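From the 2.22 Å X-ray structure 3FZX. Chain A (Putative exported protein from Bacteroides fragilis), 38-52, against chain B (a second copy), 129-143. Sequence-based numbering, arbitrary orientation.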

# COMPACT_ATOMS: atom_id res chain seq x y z
N VAL A 38 9.71 3.54 15.66
CA VAL A 38 9.09 2.22 15.64
C VAL A 38 8.05 2.15 16.75
O VAL A 38 8.40 2.28 17.93
CB VAL A 38 10.12 1.09 15.83
CG1 VAL A 38 9.40 -0.27 15.97
CG2 VAL A 38 11.13 1.07 14.68
N ASP A 39 6.79 2.01 16.38
CA ASP A 39 5.66 1.94 17.33
C ASP A 39 5.44 0.51 17.77
O ASP A 39 5.36 0.24 18.95
CB ASP A 39 4.37 2.47 16.70
CG ASP A 39 3.30 2.83 17.75
OD1 ASP A 39 3.54 3.76 18.54
OD2 ASP A 39 2.20 2.22 17.79
N GLN A 40 5.37 -0.42 16.82
CA GLN A 40 5.12 -1.82 17.15
C GLN A 40 5.77 -2.75 16.15
O GLN A 40 5.81 -2.45 14.97
CB GLN A 40 3.60 -2.09 17.14
CG GLN A 40 2.85 -1.63 18.40
CD GLN A 40 3.33 -2.34 19.68
OE1 GLN A 40 3.53 -3.56 19.69
NE2 GLN A 40 3.51 -1.57 20.75
N ALA A 41 6.29 -3.88 16.62
CA ALA A 41 6.81 -4.93 15.75
C ALA A 41 5.96 -6.15 16.01
O ALA A 41 5.76 -6.52 17.16
CB ALA A 41 8.23 -5.21 16.03
N TYR A 42 5.42 -6.76 14.96
CA TYR A 42 4.58 -7.96 15.05
C TYR A 42 5.23 -9.10 14.29
O TYR A 42 5.75 -8.92 13.18
CB TYR A 42 3.22 -7.68 14.41
CG TYR A 42 2.47 -6.52 15.02
CD1 TYR A 42 1.64 -6.71 16.12
CD2 TYR A 42 2.58 -5.23 14.50
CE1 TYR A 42 0.93 -5.64 16.68
CE2 TYR A 42 1.88 -4.16 15.06
CZ TYR A 42 1.05 -4.37 16.15
OH TYR A 42 0.37 -3.32 16.72
N GLU A 43 5.14 -10.31 14.84
CA GLU A 43 5.71 -11.48 14.22
C GLU A 43 4.64 -12.30 13.56
O GLU A 43 3.60 -12.56 14.14
CB GLU A 43 6.44 -12.32 15.26
CG GLU A 43 7.78 -11.68 15.66
CD GLU A 43 8.18 -11.96 17.11
OE1 GLU A 43 7.60 -12.85 17.77
OE2 GLU A 43 9.11 -11.26 17.60
N TYR A 44 4.91 -12.70 12.32
CA TYR A 44 4.05 -13.56 11.55
C TYR A 44 4.92 -14.73 11.08
O TYR A 44 6.13 -14.57 10.94
CB TYR A 44 3.46 -12.80 10.37
CG TYR A 44 2.41 -11.79 10.75
CD1 TYR A 44 1.07 -12.17 10.83
CD2 TYR A 44 2.74 -10.47 11.07
CE1 TYR A 44 0.09 -11.26 11.20
CE2 TYR A 44 1.75 -9.54 11.44
CZ TYR A 44 0.44 -9.96 11.49
OH TYR A 44 -0.55 -9.09 11.84
N PRO A 45 4.32 -15.90 10.84
CA PRO A 45 5.14 -17.02 10.36
C PRO A 45 5.98 -16.62 9.15
O PRO A 45 7.17 -16.87 9.11
CB PRO A 45 4.11 -18.09 9.97
CG PRO A 45 2.82 -17.66 10.62
CD PRO A 45 2.88 -16.17 10.69
N SER A 46 5.38 -15.91 8.20
CA SER A 46 6.07 -15.51 6.98
C SER A 46 7.05 -14.33 7.09
O SER A 46 7.54 -13.86 6.06
CB SER A 46 5.01 -15.13 5.94
OG SER A 46 4.29 -14.01 6.40
N GLY A 47 7.33 -13.85 8.31
CA GLY A 47 8.12 -12.63 8.48
C GLY A 47 7.47 -11.59 9.39
O GLY A 47 6.41 -11.80 9.94
N MSE A 48 8.11 -10.45 9.50
CA MSE A 48 7.74 -9.42 10.47
C MSE A 48 6.99 -8.22 9.87
O MSE A 48 7.16 -7.90 8.70
CB MSE A 48 9.06 -8.94 11.09
CG MSE A 48 9.03 -7.76 12.01
SE MSE A 48 10.68 -7.88 13.16
CE MSE A 48 12.02 -7.82 11.71
N GLU A 49 6.18 -7.57 10.71
CA GLU A 49 5.48 -6.34 10.36
C GLU A 49 5.89 -5.27 11.37
O GLU A 49 5.77 -5.48 12.58
CB GLU A 49 3.98 -6.53 10.46
CG GLU A 49 3.17 -5.35 9.93
CD GLU A 49 2.77 -5.53 8.48
OE1 GLU A 49 3.44 -6.29 7.74
OE2 GLU A 49 1.74 -4.92 8.08
N VAL A 50 6.34 -4.11 10.87
CA VAL A 50 6.72 -2.98 11.74
C VAL A 50 5.85 -1.78 11.39
O VAL A 50 5.78 -1.40 10.23
CB VAL A 50 8.21 -2.58 11.58
CG1 VAL A 50 8.50 -1.19 12.17
CG2 VAL A 50 9.13 -3.62 12.19
N VAL A 51 5.15 -1.23 12.37
CA VAL A 51 4.37 -0.01 12.20
C VAL A 51 5.22 1.10 12.84
O VAL A 51 5.60 0.99 14.02
CB VAL A 51 2.98 -0.14 12.90
CG1 VAL A 51 2.24 1.21 12.94
CG2 VAL A 51 2.10 -1.21 12.19
N ALA A 52 5.53 2.15 12.07
CA ALA A 52 6.31 3.28 12.60
C ALA A 52 5.56 4.59 12.38
O ALA A 52 4.84 4.72 11.42
CB ALA A 52 7.67 3.35 11.94
N LEU B 129 -2.58 -9.04 3.35
CA LEU B 129 -3.20 -8.13 4.29
C LEU B 129 -2.90 -8.64 5.69
O LEU B 129 -3.10 -9.82 5.97
CB LEU B 129 -4.72 -8.08 4.07
CG LEU B 129 -5.53 -7.17 4.97
CD1 LEU B 129 -5.23 -5.69 4.74
CD2 LEU B 129 -7.00 -7.50 4.77
N ARG B 130 -2.42 -7.75 6.55
CA ARG B 130 -2.18 -8.07 7.96
C ARG B 130 -3.05 -7.16 8.83
O ARG B 130 -3.13 -5.96 8.58
CB ARG B 130 -0.69 -7.91 8.30
CG ARG B 130 0.16 -9.06 7.67
CD ARG B 130 1.61 -8.78 7.75
NE ARG B 130 2.43 -9.94 7.39
CZ ARG B 130 3.75 -9.96 7.35
NH1 ARG B 130 4.46 -8.86 7.60
NH2 ARG B 130 4.38 -11.09 7.04
N LEU B 131 -3.71 -7.75 9.84
CA LEU B 131 -4.52 -7.00 10.79
C LEU B 131 -3.93 -7.20 12.18
O LEU B 131 -3.38 -8.26 12.50
CB LEU B 131 -5.99 -7.44 10.75
CG LEU B 131 -6.64 -7.41 9.36
CD1 LEU B 131 -6.44 -8.72 8.61
CD2 LEU B 131 -8.12 -7.09 9.46
N TYR B 132 -4.01 -6.18 13.01
CA TYR B 132 -3.47 -6.27 14.37
C TYR B 132 -4.13 -5.26 15.26
O TYR B 132 -4.44 -4.17 14.82
CB TYR B 132 -1.96 -6.02 14.41
CG TYR B 132 -1.43 -5.24 13.25
CD1 TYR B 132 -1.40 -3.84 13.24
CD2 TYR B 132 -0.95 -5.93 12.14
CE1 TYR B 132 -0.90 -3.17 12.12
CE2 TYR B 132 -0.46 -5.29 11.04
CZ TYR B 132 -0.44 -3.93 11.01
OH TYR B 132 0.07 -3.43 9.85
N GLN B 133 -4.35 -5.64 16.51
CA GLN B 133 -4.88 -4.74 17.52
C GLN B 133 -3.75 -4.04 18.28
O GLN B 133 -2.90 -4.68 18.89
CB GLN B 133 -5.74 -5.51 18.53
CG GLN B 133 -6.45 -4.60 19.53
CD GLN B 133 -7.39 -5.36 20.44
OE1 GLN B 133 -7.81 -6.48 20.13
NE2 GLN B 133 -7.74 -4.75 21.57
N LYS B 134 -3.79 -2.71 18.26
CA LYS B 134 -2.89 -1.88 19.03
C LYS B 134 -3.25 -2.08 20.50
O LYS B 134 -4.41 -1.95 20.87
CB LYS B 134 -3.05 -0.40 18.65
CG LYS B 134 -1.92 0.48 19.15
CD LYS B 134 -2.26 1.96 19.14
CE LYS B 134 -1.14 2.78 19.77
NZ LYS B 134 -1.65 4.09 20.27
N GLY B 135 -2.25 -2.41 21.32
CA GLY B 135 -2.46 -2.71 22.73
C GLY B 135 -2.76 -4.17 23.06
O GLY B 135 -2.89 -4.53 24.23
N ASN B 136 -2.85 -5.03 22.03
CA ASN B 136 -3.18 -6.45 22.23
C ASN B 136 -2.68 -7.27 21.04
O ASN B 136 -3.48 -7.81 20.24
CB ASN B 136 -4.68 -6.59 22.44
CG ASN B 136 -5.12 -8.03 22.59
OD1 ASN B 136 -4.33 -8.91 22.90
ND2 ASN B 136 -6.40 -8.27 22.32
N LYS B 137 -1.36 -7.37 20.96
CA LYS B 137 -0.63 -8.05 19.87
C LYS B 137 -1.11 -9.46 19.56
O LYS B 137 -1.00 -9.90 18.42
CB LYS B 137 0.85 -8.14 20.20
CG LYS B 137 1.58 -6.82 20.24
CD LYS B 137 2.90 -6.97 20.96
CE LYS B 137 3.94 -7.69 20.12
NZ LYS B 137 4.91 -6.73 19.56
N ASN B 138 -1.60 -10.18 20.56
CA ASN B 138 -2.09 -11.54 20.35
C ASN B 138 -3.26 -11.56 19.41
O ASN B 138 -3.49 -12.57 18.77
CB ASN B 138 -2.52 -12.20 21.66
CG ASN B 138 -1.36 -12.62 22.52
OD1 ASN B 138 -0.22 -12.67 22.07
ND2 ASN B 138 -1.65 -12.94 23.77
N ASN B 139 -4.02 -10.47 19.37
CA ASN B 139 -5.11 -10.38 18.42
C ASN B 139 -4.59 -9.81 17.10
O ASN B 139 -4.69 -8.62 16.85
CB ASN B 139 -6.26 -9.53 18.97
CG ASN B 139 -7.41 -9.44 18.00
OD1 ASN B 139 -7.59 -10.32 17.18
ND2 ASN B 139 -8.16 -8.34 18.07
N ARG B 140 -4.02 -10.68 16.27
CA ARG B 140 -3.60 -10.32 14.93
C ARG B 140 -3.88 -11.43 13.92
O ARG B 140 -4.14 -12.58 14.29
CB ARG B 140 -2.12 -9.98 14.92
CG ARG B 140 -1.19 -11.09 15.27
CD ARG B 140 0.21 -10.54 15.40
NE ARG B 140 1.20 -11.60 15.52
CZ ARG B 140 1.42 -12.33 16.62
NH1 ARG B 140 0.69 -12.17 17.73
NH2 ARG B 140 2.34 -13.25 16.61
N ALA B 141 -3.78 -11.09 12.64
CA ALA B 141 -4.07 -12.03 11.57
C ALA B 141 -3.32 -11.64 10.31
O ALA B 141 -3.01 -10.47 10.12
CB ALA B 141 -5.59 -12.04 11.31
N GLU B 142 -3.07 -12.62 9.45
CA GLU B 142 -2.53 -12.40 8.11
C GLU B 142 -3.38 -13.13 7.07
O GLU B 142 -3.65 -14.34 7.22
CB GLU B 142 -1.11 -12.90 8.02
CG GLU B 142 -0.47 -12.73 6.62
CD GLU B 142 0.95 -13.25 6.57
OE1 GLU B 142 1.89 -12.53 6.93
OE2 GLU B 142 1.15 -14.39 6.14
N ILE B 143 -3.80 -12.41 6.02
CA ILE B 143 -4.54 -13.02 4.90
C ILE B 143 -3.72 -12.87 3.61
O ILE B 143 -3.53 -11.76 3.11
CB ILE B 143 -5.94 -12.42 4.67
CG1 ILE B 143 -6.80 -12.49 5.94
CG2 ILE B 143 -6.68 -13.23 3.55
CD1 ILE B 143 -8.07 -11.62 5.88

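Each stretch is a β-hairpin, and the two pack against each other through side chains, with strands crossing at an angle (for example, 55° between strand 38-44 and strand 140-143): the closest approaches of three strand-axis pairs are 8.6 to 9.9 Å, and every hydrogen bond between the stretches uses at least one side-chain atom. Together they bury 874 Å².

R130(B) organizes the centre. Its chi1 is m (-72°), and chi2 to chi4 are all near 180°, so the chain runs extended across Y44(A) and lays its guanidinium flat on the ring (centres 4.5 Å apart, planes at 5°). CD of R130(B) also sits over that face, 4.0 Å from the ring centroid. Stacking leaves the guanidinium edge free for polar partners. NH1 of R130(B) forms a salt bridge with OE1 of E49(A) at 2.8 Å and a weak hydrogen bond to O of M48(A) at 3.1 Å; NH2 of R130(B) donates to OG of S46(A) at 3.0 Å. Within chain B, NE of R130(B) meets OE1 of E142(B) at 2.7 Å, a salt bridge that braces the arginine from its own hairpin. E142(B), with chi1 and chi2 both t, reaches out fully extended to make it. Thus the buried arginine charge is matched by two carboxylates, one from each chain.

The p rotamer of S46(A) (64°), in the type I turn from Y44(A) to G47(A), brings its short hydroxyl within reach of both R130(B) and E142(B). G47(A), at phi 129°, occupies a backbone conformation in which a CB would jam against the preceding carbonyl.

Y44(A), chi1 m and chi2 -89°, has R130(B) stacked on one face; NE of R140(B) lies over the opposite face, but with CZ of R140(B) 5.7 Å from the ring centroid any cation-pi attraction is weak at most. The R140(B) guanidinium presents its edge to this ring, while its NE and NH2 both donate to O of E43(A), each at 2.9 Å. Its NH1 is held by O of K137(B) at 2.9 Å, which helps fix the bent end of the side chain (chi4 -75°).

CA-to-CB of Y42(A) points sideways, but the end of the side chain comes nearer to chain B, with chi1 m (-58°), where it forms an offset stack with Y132(B) (centroids 4.5 Å, planes at 19°). Y132(B) has an off-well chi1 of 22°; its CB lies 3.9 Å from the Y42(A) ring centroid, and its OH donates to OE2 of E49(A) at 2.9 Å. E49(A) therefore engages both R130(B) and Y132(B) through its two carboxylate oxygens. CG2 of V51(A) packs against CE1 of Y132(B) at 3.6 Å.

The exposed K137(B) bends through chi3 p (75°) and chi4 103°, delivering NZ to O of A41(A) at 2.6 Å.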